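Putative thiosugar synthase (Amycolatopsis orientalis, PDB 4N6F) is a TIM-barrel enzyme of the ThiG family that binds a phosphorylated ketohexose and probably takes part in 2-thiosugar synthesis with sulfur from a carrier protein. Local coordinates at residues A19-R23 / D77-I81; G29-Y33 / T83-A87; V36-R40 / D68-L73; A150-E154 / L183-I189. One frame throughout, in Å; residues are numbered along the deposited sequence.

Contact 1 (A19-R23 / D77-I81); sequences AREFR and DFTWI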
loop_
_atom_site.group_PDB
_atom_site.type_symbol
_atom_site.label_atom_id
_atom_site.label_comp_id
_atom_site.label_asym_id
_atom_site.label_seq_id
_atom_site.Cartn_x
_atom_site.Cartn_y
_atom_site.Cartn_z
ATOM N N ALA A 19 -11.358 -29.562 1.473
ATOM C CA ALA A 19 -11.892 -28.935 0.250
ATOM C C ALA A 19 -11.942 -27.398 0.306
ATOM O O ALA A 19 -12.285 -26.766 -0.684
ATOM C CB ALA A 19 -13.299 -29.466 -0.037
ATOM N N ARG A 20 -11.637 -26.788 1.450
ATOM C CA ARG A 20 -11.867 -25.341 1.603
ATOM C C ARG A 20 -10.628 -24.533 1.221
ATOM O O ARG A 20 -9.551 -24.712 1.800
ATOM C CB ARG A 20 -12.296 -25.009 3.036
ATOM C CG ARG A 20 -13.624 -25.627 3.477
ATOM C CD ARG A 20 -14.793 -25.243 2.572
ATOM N NE ARG A 20 -14.810 -23.808 2.275
ATOM C CZ ARG A 20 -15.644 -23.210 1.429
ATOM N NH1 ARG A 20 -16.563 -23.903 0.769
ATOM N NH2 ARG A 20 -15.553 -21.897 1.235
ATOM N N GLU A 21 -10.797 -23.641 0.249
ATOM C CA GLU A 21 -9.727 -22.777 -0.225
ATOM C C GLU A 21 -9.853 -21.372 0.367
ATOM O O GLU A 21 -10.951 -20.817 0.425
ATOM C CB GLU A 21 -9.751 -22.716 -1.754
ATOM C CG GLU A 21 -9.426 -24.058 -2.396
ATOM C CD GLU A 21 -9.604 -24.081 -3.900
ATOM O OE1 GLU A 21 -10.522 -23.408 -4.408
ATOM O OE2 GLU A 21 -8.836 -24.783 -4.575
ATOM N N PHE A 22 -8.723 -20.818 0.804
ATOM C CA PHE A 22 -8.634 -19.433 1.266
ATOM C C PHE A 22 -7.942 -18.635 0.182
ATOM O O PHE A 22 -6.752 -18.855 -0.069
ATOM C CB PHE A 22 -7.782 -19.311 2.533
ATOM C CG PHE A 22 -8.367 -19.979 3.750
ATOM C CD1 PHE A 22 -8.552 -21.357 3.793
ATOM C CD2 PHE A 22 -8.686 -19.231 4.874
ATOM C CE1 PHE A 22 -9.083 -21.970 4.914
ATOM C CE2 PHE A 22 -9.202 -19.840 6.008
ATOM C CZ PHE A 22 -9.402 -21.214 6.028
ATOM N N ARG A 23 -8.669 -17.703 -0.433
ATOM C CA ARG A 23 -8.139 -16.864 -1.505
ATOM C C ARG A 23 -7.992 -15.388 -1.126
ATOM O O ARG A 23 -6.995 -14.747 -1.478
ATOM C CB ARG A 23 -9.050 -16.937 -2.730
ATOM C CG ARG A 23 -9.124 -18.301 -3.388
ATOM C CD ARG A 23 -9.999 -18.247 -4.638
ATOM N NE ARG A 23 -9.450 -19.089 -5.695
ATOM C CZ ARG A 23 -9.649 -20.401 -5.805
ATOM N NH1 ARG A 23 -10.397 -21.053 -4.922
ATOM N NH2 ARG A 23 -9.090 -21.071 -6.811
ATOM N N ASP A 77 -20.673 -18.927 0.184
ATOM C CA ASP A 77 -19.420 -18.598 -0.494
ATOM C C ASP A 77 -18.229 -18.500 0.474
ATOM O O ASP A 77 -17.101 -18.364 0.036
ATOM C CB ASP A 77 -19.550 -17.277 -1.267
ATOM C CG ASP A 77 -20.447 -17.390 -2.505
ATOM O OD1 ASP A 77 -20.846 -18.519 -2.878
ATOM O OD2 ASP A 77 -20.744 -16.334 -3.110
ATOM N N PHE A 78 -18.485 -18.567 1.779
ATOM C CA PHE A 78 -17.453 -18.346 2.781
ATOM C C PHE A 78 -17.032 -19.664 3.402
ATOM O O PHE A 78 -17.848 -20.574 3.551
ATOM C CB PHE A 78 -17.968 -17.418 3.887
ATOM C CG PHE A 78 -18.169 -15.995 3.447
ATOM C CD1 PHE A 78 -19.210 -15.654 2.594
ATOM C CD2 PHE A 78 -17.329 -14.993 3.898
ATOM C CE1 PHE A 78 -19.402 -14.342 2.190
ATOM C CE2 PHE A 78 -17.519 -13.678 3.505
ATOM C CZ PHE A 78 -18.555 -13.354 2.642
ATOM N N THR A 79 -15.754 -19.765 3.753
ATOM C CA THR A 79 -15.306 -20.803 4.673
ATOM C C THR A 79 -15.606 -20.338 6.090
ATOM O O THR A 79 -15.205 -19.234 6.487
ATOM C CB THR A 79 -13.801 -21.069 4.530
ATOM O OG1 THR A 79 -13.531 -21.525 3.204
ATOM C CG2 THR A 79 -13.335 -22.126 5.524
ATOM N N TRP A 80 -16.306 -21.168 6.855
ATOM C CA TRP A 80 -16.651 -20.829 8.237
ATOM C C TRP A 80 -15.568 -21.315 9.176
ATOM O O TRP A 80 -15.149 -22.467 9.102
ATOM C CB TRP A 80 -17.991 -21.469 8.654
ATOM C CG TRP A 80 -19.200 -20.913 7.952
ATOM C CD1 TRP A 80 -19.278 -20.485 6.664
ATOM C CD2 TRP A 80 -20.511 -20.760 8.506
ATOM N NE1 TRP A 80 -20.555 -20.054 6.381
ATOM C CE2 TRP A 80 -21.331 -20.216 7.498
ATOM C CE3 TRP A 80 -21.069 -21.027 9.759
ATOM C CZ2 TRP A 80 -22.686 -19.937 7.699
ATOM C CZ3 TRP A 80 -22.415 -20.751 9.961
ATOM C CH2 TRP A 80 -23.208 -20.207 8.934
ATOM N N ILE A 81 -15.114 -20.446 10.067
ATOM C CA ILE A 81 -14.136 -20.864 11.055
ATOM C C ILE A 81 -14.550 -20.372 12.434
ATOM O O ILE A 81 -15.092 -19.279 12.581
ATOM C CB ILE A 81 -12.694 -20.400 10.691
ATOM C CG1 ILE A 81 -12.483 -18.898 10.905
ATOM C CG2 ILE A 81 -12.371 -20.769 9.248
ATOM C CD1 ILE A 81 -11.016 -18.532 10.969
HETATM O O HOH W 1 -12.853 -19.596 1.727
#

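Contact 2 (G29-Y33 / T83-A87); sequences GIEQY and TTSFA. With F6R (fructose -6-phosphate), chain F.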
loop_
_atom_site.group_PDB
_atom_site.type_symbol
_atom_site.label_atom_id
_atom_site.label_comp_id
_atom_site.label_asym_id
_atom_site.label_seq_id
_atom_site.Cartn_x
_atom_site.Cartn_y
_atom_site.Cartn_z
ATOM N N GLY A 29 -11.931 -9.538 11.322
ATOM C CA GLY A 29 -12.203 -10.043 12.654
ATOM C C GLY A 29 -13.497 -9.431 13.135
ATOM O O GLY A 29 -13.488 -8.425 13.847
ATOM N N ILE A 30 -14.601 -10.052 12.737
ATOM C CA ILE A 30 -15.945 -9.526 12.974
ATOM C C ILE A 30 -16.575 -10.013 14.274
ATOM O O ILE A 30 -17.651 -9.542 14.636
ATOM C CB ILE A 30 -16.931 -9.945 11.849
ATOM C CG1 ILE A 30 -17.006 -11.473 11.732
ATOM C CG2 ILE A 30 -16.541 -9.319 10.517
ATOM C CD1 ILE A 30 -18.242 -11.969 11.022
ATOM N N GLU A 31 -15.931 -10.955 14.967
ATOM C CA GLU A 31 -16.633 -11.736 15.998
ATOM C C GLU A 31 -17.298 -10.890 17.103
ATOM O O GLU A 31 -18.266 -11.340 17.709
ATOM C CB GLU A 31 -15.753 -12.870 16.590
ATOM C CG GLU A 31 -14.423 -12.474 17.229
ATOM C CD GLU A 31 -13.219 -12.830 16.355
ATOM O OE1 GLU A 31 -13.075 -12.206 15.286
ATOM O OE2 GLU A 31 -12.412 -13.719 16.736
ATOM N N GLN A 32 -16.815 -9.667 17.324
ATOM C CA GLN A 32 -17.405 -8.764 18.323
ATOM C C GLN A 32 -18.466 -7.806 17.763
ATOM O O GLN A 32 -19.145 -7.129 18.522
ATOM C CB GLN A 32 -16.303 -7.957 19.013
ATOM C CG GLN A 32 -15.354 -8.815 19.830
ATOM C CD GLN A 32 -14.490 -7.997 20.772
ATOM O OE1 GLN A 32 -13.949 -6.953 20.390
ATOM N NE2 GLN A 32 -14.351 -8.468 22.013
ATOM N N TYR A 33 -18.617 -7.765 16.443
ATOM C CA TYR A 33 -19.578 -6.869 15.793
ATOM C C TYR A 33 -20.991 -7.412 16.043
ATOM O O TYR A 33 -21.226 -8.605 15.840
ATOM C CB TYR A 33 -19.344 -6.835 14.274
ATOM C CG TYR A 33 -17.997 -6.333 13.759
ATOM C CD1 TYR A 33 -16.849 -6.306 14.559
ATOM C CD2 TYR A 33 -17.868 -5.926 12.432
ATOM C CE1 TYR A 33 -15.633 -5.865 14.058
ATOM C CE2 TYR A 33 -16.659 -5.489 11.924
ATOM C CZ TYR A 33 -15.542 -5.455 12.738
ATOM O OH TYR A 33 -14.344 -5.013 12.214
ATOM N N THR A 83 -13.772 -19.507 16.628
ATOM C CA THR A 83 -12.823 -18.686 17.351
ATOM C C THR A 83 -12.852 -18.982 18.857
ATOM O O THR A 83 -13.877 -19.420 19.392
ATOM C CB THR A 83 -13.087 -17.188 17.103
ATOM O OG1 THR A 83 -12.192 -16.413 17.900
ATOM C CG2 THR A 83 -14.523 -16.815 17.458
ATOM N N THR A 84 -11.714 -18.755 19.517
ATOM C CA THR A 84 -11.617 -18.823 20.975
ATOM C C THR A 84 -11.290 -17.451 21.582
ATOM O O THR A 84 -10.923 -17.366 22.758
ATOM C CB THR A 84 -10.510 -19.796 21.430
ATOM O OG1 THR A 84 -9.233 -19.261 21.070
ATOM C CG2 THR A 84 -10.678 -21.174 20.811
ATOM N N SER A 85 -11.424 -16.378 20.800
ATOM C CA SER A 85 -11.004 -15.043 21.261
ATOM C C SER A 85 -11.836 -14.477 22.428
ATOM O O SER A 85 -11.401 -13.539 23.091
ATOM C CB SER A 85 -10.978 -14.039 20.102
ATOM O OG SER A 85 -12.280 -13.746 19.639
ATOM N N PHE A 86 -13.018 -15.035 22.671
ATOM C CA PHE A 86 -13.839 -14.611 23.809
ATOM C C PHE A 86 -13.411 -15.275 25.108
ATOM O O PHE A 86 -13.676 -14.750 26.186
ATOM C CB PHE A 86 -15.320 -14.860 23.530
ATOM C CG PHE A 86 -15.909 -13.875 22.572
ATOM C CD1 PHE A 86 -16.280 -12.610 23.006
ATOM C CD2 PHE A 86 -16.055 -14.191 21.228
ATOM C CE1 PHE A 86 -16.809 -11.681 22.121
ATOM C CE2 PHE A 86 -16.579 -13.267 20.340
ATOM C CZ PHE A 86 -16.957 -12.011 20.787
ATOM N N ALA A 87 -12.746 -16.421 25.001
ATOM C CA ALA A 87 -12.207 -17.121 26.168
ATOM C C ALA A 87 -10.972 -16.394 26.706
ATOM O O ALA A 87 -10.159 -15.891 25.931
ATOM C CB ALA A 87 -11.862 -18.556 25.804
HETATM C C1 F6R F . -9.035 -12.629 16.957
HETATM C C2 F6R F . -9.688 -11.317 16.626
HETATM C C3 F6R F . -9.242 -10.012 17.238
HETATM C C4 F6R F . -7.951 -9.575 16.543
HETATM C C5 F6R F . -7.640 -8.099 16.806
HETATM C C6 F6R F . -6.730 -7.532 15.735
HETATM O O2 F6R F . -10.587 -11.277 15.783
HETATM O O3 F6R F . -9.043 -10.063 18.655
HETATM O O4 F6R F . -6.857 -10.371 17.026
HETATM O O5 F6R F . -8.829 -7.313 16.841
HETATM O O6 F6R F . -6.351 -6.216 16.123
HETATM P P F6R F . -7.015 -4.898 15.518
HETATM O O1P F6R F . -8.342 -4.833 16.214
HETATM O O2P F6R F . -7.127 -5.100 14.032
HETATM O O3P F6R F . -5.990 -3.863 15.881
#

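Contact 3 (V36-R40 / D68-L73); sequences VPLVR and DLADEL. With CA (calcium ion), chain D.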
loop_
_atom_site.group_PDB
_atom_site.type_symbol
_atom_site.label_atom_id
_atom_site.label_comp_id
_atom_site.label_asym_id
_atom_site.label_seq_id
_atom_site.Cartn_x
_atom_site.Cartn_y
_atom_site.Cartn_z
ATOM N N VAL A 36 -25.632 -6.142 11.856
ATOM C CA VAL A 36 -25.705 -6.974 10.650
ATOM C C VAL A 36 -25.332 -6.200 9.377
ATOM O O VAL A 36 -24.544 -6.698 8.569
ATOM C CB VAL A 36 -27.082 -7.662 10.517
ATOM C CG1 VAL A 36 -27.213 -8.399 9.188
ATOM C CG2 VAL A 36 -27.282 -8.632 11.667
ATOM N N PRO A 37 -25.887 -4.985 9.192
ATOM C CA PRO A 37 -25.440 -4.111 8.106
ATOM C C PRO A 37 -23.924 -3.914 8.030
ATOM O O PRO A 37 -23.357 -3.987 6.947
ATOM C CB PRO A 37 -26.124 -2.779 8.430
ATOM C CG PRO A 37 -27.407 -3.189 9.070
ATOM C CD PRO A 37 -27.104 -4.450 9.844
ATOM N N LEU A 38 -23.291 -3.662 9.172
ATOM C CA LEU A 38 -21.843 -3.476 9.237
ATOM C C LEU A 38 -21.092 -4.722 8.760
ATOM O O LEU A 38 -20.158 -4.624 7.964
ATOM C CB LEU A 38 -21.397 -3.137 10.666
ATOM C CG LEU A 38 -19.875 -3.042 10.900
ATOM C CD1 LEU A 38 -19.281 -1.881 10.109
ATOM C CD2 LEU A 38 -19.532 -2.915 12.375
ATOM N N VAL A 39 -21.480 -5.883 9.274
ATOM C CA VAL A 39 -20.821 -7.128 8.906
ATOM C C VAL A 39 -20.955 -7.333 7.402
ATOM O O VAL A 39 -19.963 -7.545 6.712
ATOM C CB VAL A 39 -21.387 -8.333 9.681
ATOM C CG1 VAL A 39 -20.853 -9.643 9.121
ATOM C CG2 VAL A 39 -21.027 -8.232 11.154
ATOM N N ARG A 40 -22.185 -7.234 6.905
ATOM C CA ARG A 40 -22.468 -7.398 5.479
ATOM C C ARG A 40 -21.575 -6.495 4.632
ATOM O O ARG A 40 -20.862 -6.962 3.752
ATOM C CB ARG A 40 -23.941 -7.086 5.207
ATOM C CG ARG A 40 -24.374 -7.131 3.744
ATOM C CD ARG A 40 -25.678 -6.362 3.567
ATOM N NE ARG A 40 -25.465 -4.916 3.697
ATOM C CZ ARG A 40 -26.333 -4.046 4.216
ATOM N NH1 ARG A 40 -26.010 -2.760 4.276
ATOM N NH2 ARG A 40 -27.506 -4.440 4.697
ATOM N N ASP A 68 -30.535 -13.239 10.342
ATOM C CA ASP A 68 -30.558 -11.882 9.797
ATOM C C ASP A 68 -29.442 -11.684 8.749
ATOM O O ASP A 68 -29.690 -11.141 7.677
ATOM C CB ASP A 68 -30.435 -10.844 10.931
ATOM C CG ASP A 68 -30.843 -9.426 10.504
ATOM O OD1 ASP A 68 -31.210 -9.218 9.330
ATOM O OD2 ASP A 68 -30.805 -8.506 11.355
ATOM N N LEU A 69 -28.227 -12.140 9.045
ATOM C CA LEU A 69 -27.099 -11.962 8.122
ATOM C C LEU A 69 -27.224 -12.835 6.871
ATOM O O LEU A 69 -26.826 -12.424 5.783
ATOM C CB LEU A 69 -25.781 -12.263 8.829
ATOM C CG LEU A 69 -24.488 -11.997 8.048
ATOM C CD1 LEU A 69 -24.339 -10.527 7.657
ATOM C CD2 LEU A 69 -23.302 -12.448 8.885
ATOM N N ALA A 70 -27.798 -14.024 7.034
ATOM C CA ALA A 70 -27.822 -15.040 5.979
ATOM C C ALA A 70 -28.620 -14.682 4.719
ATOM O O ALA A 70 -28.338 -15.227 3.660
ATOM C CB ALA A 70 -28.323 -16.367 6.541
ATOM N N ASP A 71 -29.609 -13.792 4.811
ATOM C CA ASP A 71 -30.348 -13.377 3.602
ATOM C C ASP A 71 -29.811 -12.081 2.987
ATOM O O ASP A 71 -30.395 -11.555 2.041
ATOM C CB ASP A 71 -31.859 -13.267 3.863
ATOM C CG ASP A 71 -32.226 -12.113 4.783
ATOM O OD1 ASP A 71 -31.328 -11.431 5.316
ATOM O OD2 ASP A 71 -33.434 -11.879 4.974
ATOM N N GLU A 72 -28.709 -11.572 3.524
ATOM C CA GLU A 72 -28.063 -10.378 2.978
ATOM C C GLU A 72 -26.651 -10.622 2.460
ATOM O O GLU A 72 -26.132 -9.807 1.710
ATOM C CB GLU A 72 -28.040 -9.282 4.031
ATOM C CG GLU A 72 -29.416 -8.717 4.295
ATOM C CD GLU A 72 -29.426 -7.773 5.464
ATOM O OE1 GLU A 72 -28.741 -6.735 5.375
ATOM O OE2 GLU A 72 -30.123 -8.069 6.463
ATOM N N LEU A 73 -26.035 -11.719 2.898
ATOM C CA LEU A 73 -24.738 -12.172 2.415
ATOM C C LEU A 73 -24.880 -13.617 1.969
ATOM O O LEU A 73 -25.615 -14.366 2.598
ATOM C CB LEU A 73 -23.701 -12.143 3.545
ATOM C CG LEU A 73 -22.651 -11.049 3.606
ATOM C CD1 LEU A 73 -21.673 -11.403 4.714
ATOM C CD2 LEU A 73 -21.903 -10.872 2.295
HETATM CA CA CA D . -31.677 -9.674 7.091
HETATM O O HOH W 2 -33.077 -8.600 4.895
HETATM O O HOH W 3 -33.473 -10.986 7.811
HETATM O O HOH W 4 -32.875 -7.390 7.799
#

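Contact 4 (A150-E154 / L183-I189); sequences ARALE and LIEQIGI. With CA (calcium ion), chain E.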
loop_
_atom_site.group_PDB
_atom_site.type_symbol
_atom_site.label_atom_id
_atom_site.label_comp_id
_atom_site.label_asym_id
_atom_site.label_seq_id
_atom_site.Cartn_x
_atom_site.Cartn_y
_atom_site.Cartn_z
ATOM N N ALA A 150 7.029 -20.185 16.719
ATOM C CA ALA A 150 6.531 -20.415 15.373
ATOM C C ALA A 150 6.905 -21.815 14.886
ATOM O O ALA A 150 6.080 -22.527 14.300
ATOM C CB ALA A 150 7.065 -19.351 14.427
ATOM N N ARG A 151 8.144 -22.218 15.151
ATOM C CA ARG A 151 8.610 -23.548 14.779
ATOM C C ARG A 151 7.884 -24.680 15.503
ATOM O O ARG A 151 7.584 -25.717 14.902
ATOM C CB ARG A 151 10.119 -23.668 15.003
ATOM C CG ARG A 151 10.933 -22.817 14.049
ATOM C CD ARG A 151 12.424 -23.031 14.264
ATOM N NE ARG A 151 13.222 -22.401 13.213
ATOM C CZ ARG A 151 14.526 -22.146 13.302
ATOM N NH1 ARG A 151 15.206 -22.440 14.409
ATOM N NH2 ARG A 151 15.155 -21.562 12.293
ATOM N N ALA A 152 7.620 -24.508 16.790
ATOM C CA ALA A 152 6.853 -25.508 17.521
ATOM C C ALA A 152 5.448 -25.615 16.920
ATOM O O ALA A 152 4.886 -26.707 16.819
ATOM C CB ALA A 152 6.781 -25.140 18.996
ATOM N N LEU A 153 4.881 -24.479 16.511
ATOM C CA LEU A 153 3.530 -24.481 15.936
ATOM C C LEU A 153 3.491 -25.120 14.557
ATOM O O LEU A 153 2.549 -25.844 14.232
ATOM C CB LEU A 153 2.917 -23.072 15.936
ATOM C CG LEU A 153 2.563 -22.594 17.347
ATOM C CD1 LEU A 153 2.169 -21.128 17.336
ATOM C CD2 LEU A 153 1.473 -23.439 18.001
ATOM N N GLU A 154 4.525 -24.894 13.755
ATOM C CA GLU A 154 4.628 -25.589 12.476
ATOM C C GLU A 154 4.792 -27.091 12.697
ATOM O O GLU A 154 4.149 -27.891 12.037
ATOM C CB GLU A 154 5.775 -25.044 11.618
ATOM C CG GLU A 154 5.998 -25.869 10.350
ATOM C CD GLU A 154 6.942 -25.228 9.338
ATOM O OE1 GLU A 154 7.644 -24.244 9.665
ATOM O OE2 GLU A 154 6.977 -25.719 8.189
ATOM N N LEU A 183 10.831 -14.367 10.278
ATOM C CA LEU A 183 9.963 -15.456 10.711
ATOM C C LEU A 183 9.301 -16.109 9.499
ATOM O O LEU A 183 9.259 -17.338 9.393
ATOM C CB LEU A 183 8.931 -14.932 11.707
ATOM C CG LEU A 183 7.942 -15.927 12.307
ATOM C CD1 LEU A 183 7.362 -15.393 13.609
ATOM C CD2 LEU A 183 6.817 -16.243 11.335
ATOM N N ILE A 184 8.809 -15.289 8.571
ATOM C CA ILE A 184 8.199 -15.804 7.345
ATOM C C ILE A 184 9.192 -16.622 6.504
ATOM O O ILE A 184 8.836 -17.677 5.957
ATOM C CB ILE A 184 7.580 -14.669 6.505
ATOM C CG1 ILE A 184 6.362 -14.107 7.229
ATOM C CG2 ILE A 184 7.140 -15.178 5.133
ATOM C CD1 ILE A 184 5.873 -12.780 6.684
ATOM N N GLU A 185 10.432 -16.146 6.411
ATOM C CA GLU A 185 11.493 -16.897 5.707
ATOM C C GLU A 185 11.739 -18.271 6.319
ATOM O O GLU A 185 11.996 -19.224 5.602
ATOM C CB GLU A 185 12.820 -16.128 5.710
ATOM C CG GLU A 185 12.804 -14.849 4.884
ATOM C CD GLU A 185 14.100 -14.044 4.996
ATOM O OE1 GLU A 185 15.048 -14.496 5.675
ATOM O OE2 GLU A 185 14.169 -12.950 4.404
ATOM N N GLN A 186 11.661 -18.370 7.638
ATOM C CA GLN A 186 12.021 -19.605 8.352
ATOM C C GLN A 186 10.887 -20.614 8.484
ATOM O O GLN A 186 11.124 -21.792 8.759
ATOM C CB GLN A 186 12.544 -19.256 9.753
ATOM C CG GLN A 186 13.927 -18.625 9.745
ATOM C CD GLN A 186 14.974 -19.507 9.086
ATOM O OE1 GLN A 186 15.766 -19.033 8.282
ATOM N NE2 GLN A 186 14.975 -20.793 9.410
ATOM N N ILE A 187 9.656 -20.155 8.291
ATOM C CA ILE A 187 8.463 -20.952 8.582
ATOM C C ILE A 187 7.819 -21.422 7.281
ATOM O O ILE A 187 7.745 -20.683 6.325
ATOM C CB ILE A 187 7.485 -20.117 9.448
ATOM C CG1 ILE A 187 8.130 -19.796 10.803
ATOM C CG2 ILE A 187 6.163 -20.825 9.667
ATOM C CD1 ILE A 187 8.597 -20.997 11.603
ATOM N N GLY A 188 7.381 -22.673 7.251
ATOM C CA GLY A 188 6.810 -23.267 6.051
ATOM C C GLY A 188 5.307 -23.118 5.912
ATOM O O GLY A 188 4.744 -23.486 4.888
ATOM N N ILE A 189 4.635 -22.590 6.925
ATOM C CA ILE A 189 3.189 -22.398 6.813
ATOM C C ILE A 189 2.889 -20.928 6.547
ATOM O O ILE A 189 3.674 -20.059 6.921
ATOM C CB ILE A 189 2.428 -22.925 8.039
ATOM C CG1 ILE A 189 2.988 -22.366 9.334
ATOM C CG2 ILE A 189 2.493 -24.450 8.066
ATOM C CD1 ILE A 189 2.106 -22.646 10.530
HETATM CA CA CA E . 4.241 -26.116 4.662
HETATM O O HOH W 5 12.341 -23.278 10.750
HETATM O O HOH W 6 5.116 -26.882 6.951
HETATM O O HOH W 7 3.943 -28.349 4.597
#

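Contact 1 (A19-R23 / D77-I81)
R20 and T79 carry this contact between the N-terminal hairpin strand 20-22 and the start of barrel strand 79-83; the short strand axes pass 8.4 Å apart at 88°, so no sheet ladder joins them and side chains do the work. Followed outward, R20 first lays its aliphatic part along the threonine, with R20 CB 3.9 Å from T79 CG2 and R20 CG and CD also passing the hydroxyl. Bends at chi2 and chi3 (-46°) then curl the chain back, turning the guanidinium side-on to T79. R20 NE donates to T79 OG1 over 2.8 Å, and R20 NH2 donates to the same T79 OG1, also over 2.8 Å. The oxygen lies in the guanidinium plane, only 4° off it, while the carbonyl F78 O sits over one face. A water links the strands too, 2.5 Å from T79 OG1, and donates to E21 O. Beside this polar group, F22 CZ approaches T79 CG2 at 4.1 Å and extends the packing to I81. A leucine in place of R20 would probably leave the buried T79 hydroxyl without both N-H donors, more dependent on the water. T79 OG1 accepts both R20 N-H groups and has the water as a third close partner, so a single hydroxyl oxygen pins the hairpin across the N-terminal end of the TIM barrel.

Contact 2 (G29-Y33 / T83-A87)
E31 meets T83 and S85 where the loops at the C-terminal ends of TIM-barrel strands 26-28 and 79-83 come together, the end of the barrel that holds the sugar phosphate. The hydrogen bonds converge on one carboxylate oxygen: T83 OG1 donates to E31 OE2 over 2.9 Å, and S85 OG donates to E31 OE2 over 2.9 Å from the other face of the carboxylate plane. Both arrive on the anti side, tilted 24° and 30° out of that plane; K110 adds a weak bond. T83 OG1 also accepts from S85 N at 3.0 Å, an ST turn that ties the threonine oxygen to the backbone of the serine. E31 CG sits between the backbone N and the carbonyl carbon (chi1 58°), and a bend at chi2 then sets the carboxylate between the hydroxyls and the ligand. E31 OE1 lies 2.7 Å from O2 of fructose 6-phosphate. With an alanine here, both hydroxyls would probably lose their shared acceptor and a gap would open beside the ligand's O2. F86 supplies van der Waals contacts, running alongside E31 in the opposite sense, with F86 CE2 3.9 Å from E31 CB. Separately, the ring edge brings F86 CZ within 3.4 Å of E31 O.

Contact 3 (V36-R40 / D68-L73)
R40 and E72 form the salt bridge of this contact: R40 NH2 donates to E72 OE1 at 2.7 Å with an N-H...O angle of 147°. The carboxylate oxygen lies near the guanidinium plane and is met almost head-on, although the two planar groups are turned 42° apart. The other oxygen, E72 OE2, binds a calcium ion at 2.3 Å, so one carboxylate is shared between metal and arginine, both of which would probably keep it ionised. D68 completes a chelate through its OD1 and its backbone O, D71 OD1 joins them, and three waters fill out the shell. Helices 36-46 and 60-70, adjacent on the outside of the TIM barrel, meet here, and the calcium is bound on and just after the latter helix. A bend at chi3 (71°) helps position R40, turning the guanidinium back until P37 CA lies 3.9 Å above its plane, toward the rim. Beneath the ionic layer, L69 CD1 reaches both valines, touching V36 CG1 at 3.9 Å, while L69 CD2 packs on V39 CG1 at 3.7 Å. V36 CG2 in turn packs 3.5 Å from D68 OD2, beside the metal ligand. Farther out, V39 leans on I30 and Y33 of the preceding loop, and L73 on L43 and N44.

Contact 4 (A150-E154 / L183-I189)
E154 divides its carboxylate between a backbone N-H and a metal-bound water, the least usual feature here. G188 N donates to E154 OE1 at 2.9 Å with an almost straight N-H...O angle of 177°, striking the oxygen from 40° above the carboxylate plane. The other branch, E154 OE2, accepts from a water at 2.5 Å, and that water is itself a ligand of a calcium ion to which G188 O binds at 2.7 Å. Both polar backbone atoms of G188 are thus engaged, one directly by E154 and the other by the metal. An extended glutamate chain, CG anti to the backbone N (chi1 173°), is what spans the distance from helix 147-156. Crowding is close: a CB built on G188 would lie about 2.4 Å from E154 OE2, a clash.

Beside these polar contacts the packing is hydrophobic. I187, the first residue to leave helical geometry after helix 177-186, turns its CD1 to 3.6 Å from A150 CB, while R151 CG touches I187 CD1 at 3.8 Å. L183 CD1 comes up at 4.1 Å from A150 CB. A water bridges R151 and Q186 O, its bond from R151 NE weak. Two neighbouring outer helices of the TIM barrel are joined in this way, with A150 also resting on I143 and L161 of strands 138-143 and 161-164, and L183 on V191 of strand 191-194.

From the N terminus, contact 1 ties the hairpin strand 20-22 to the start of strand 79-83, and contact 2 ties the loop after strand 26-28 to the loop after that same strand 79-83. Their segments alternate along the chain, so the two loops cross, at opposite ends of one barrel strand and with centres about 18 Å apart. Contact 3, between helices 36-46 and 60-70, is nested within both loops. It touches contact 1 through F78 and L73, and contact 2 through Y33 with L38 and V39. Contact 4 opens only after these have closed; it joins helices 147-156 and 177-186, its centre about 36 Å from that of contact 3.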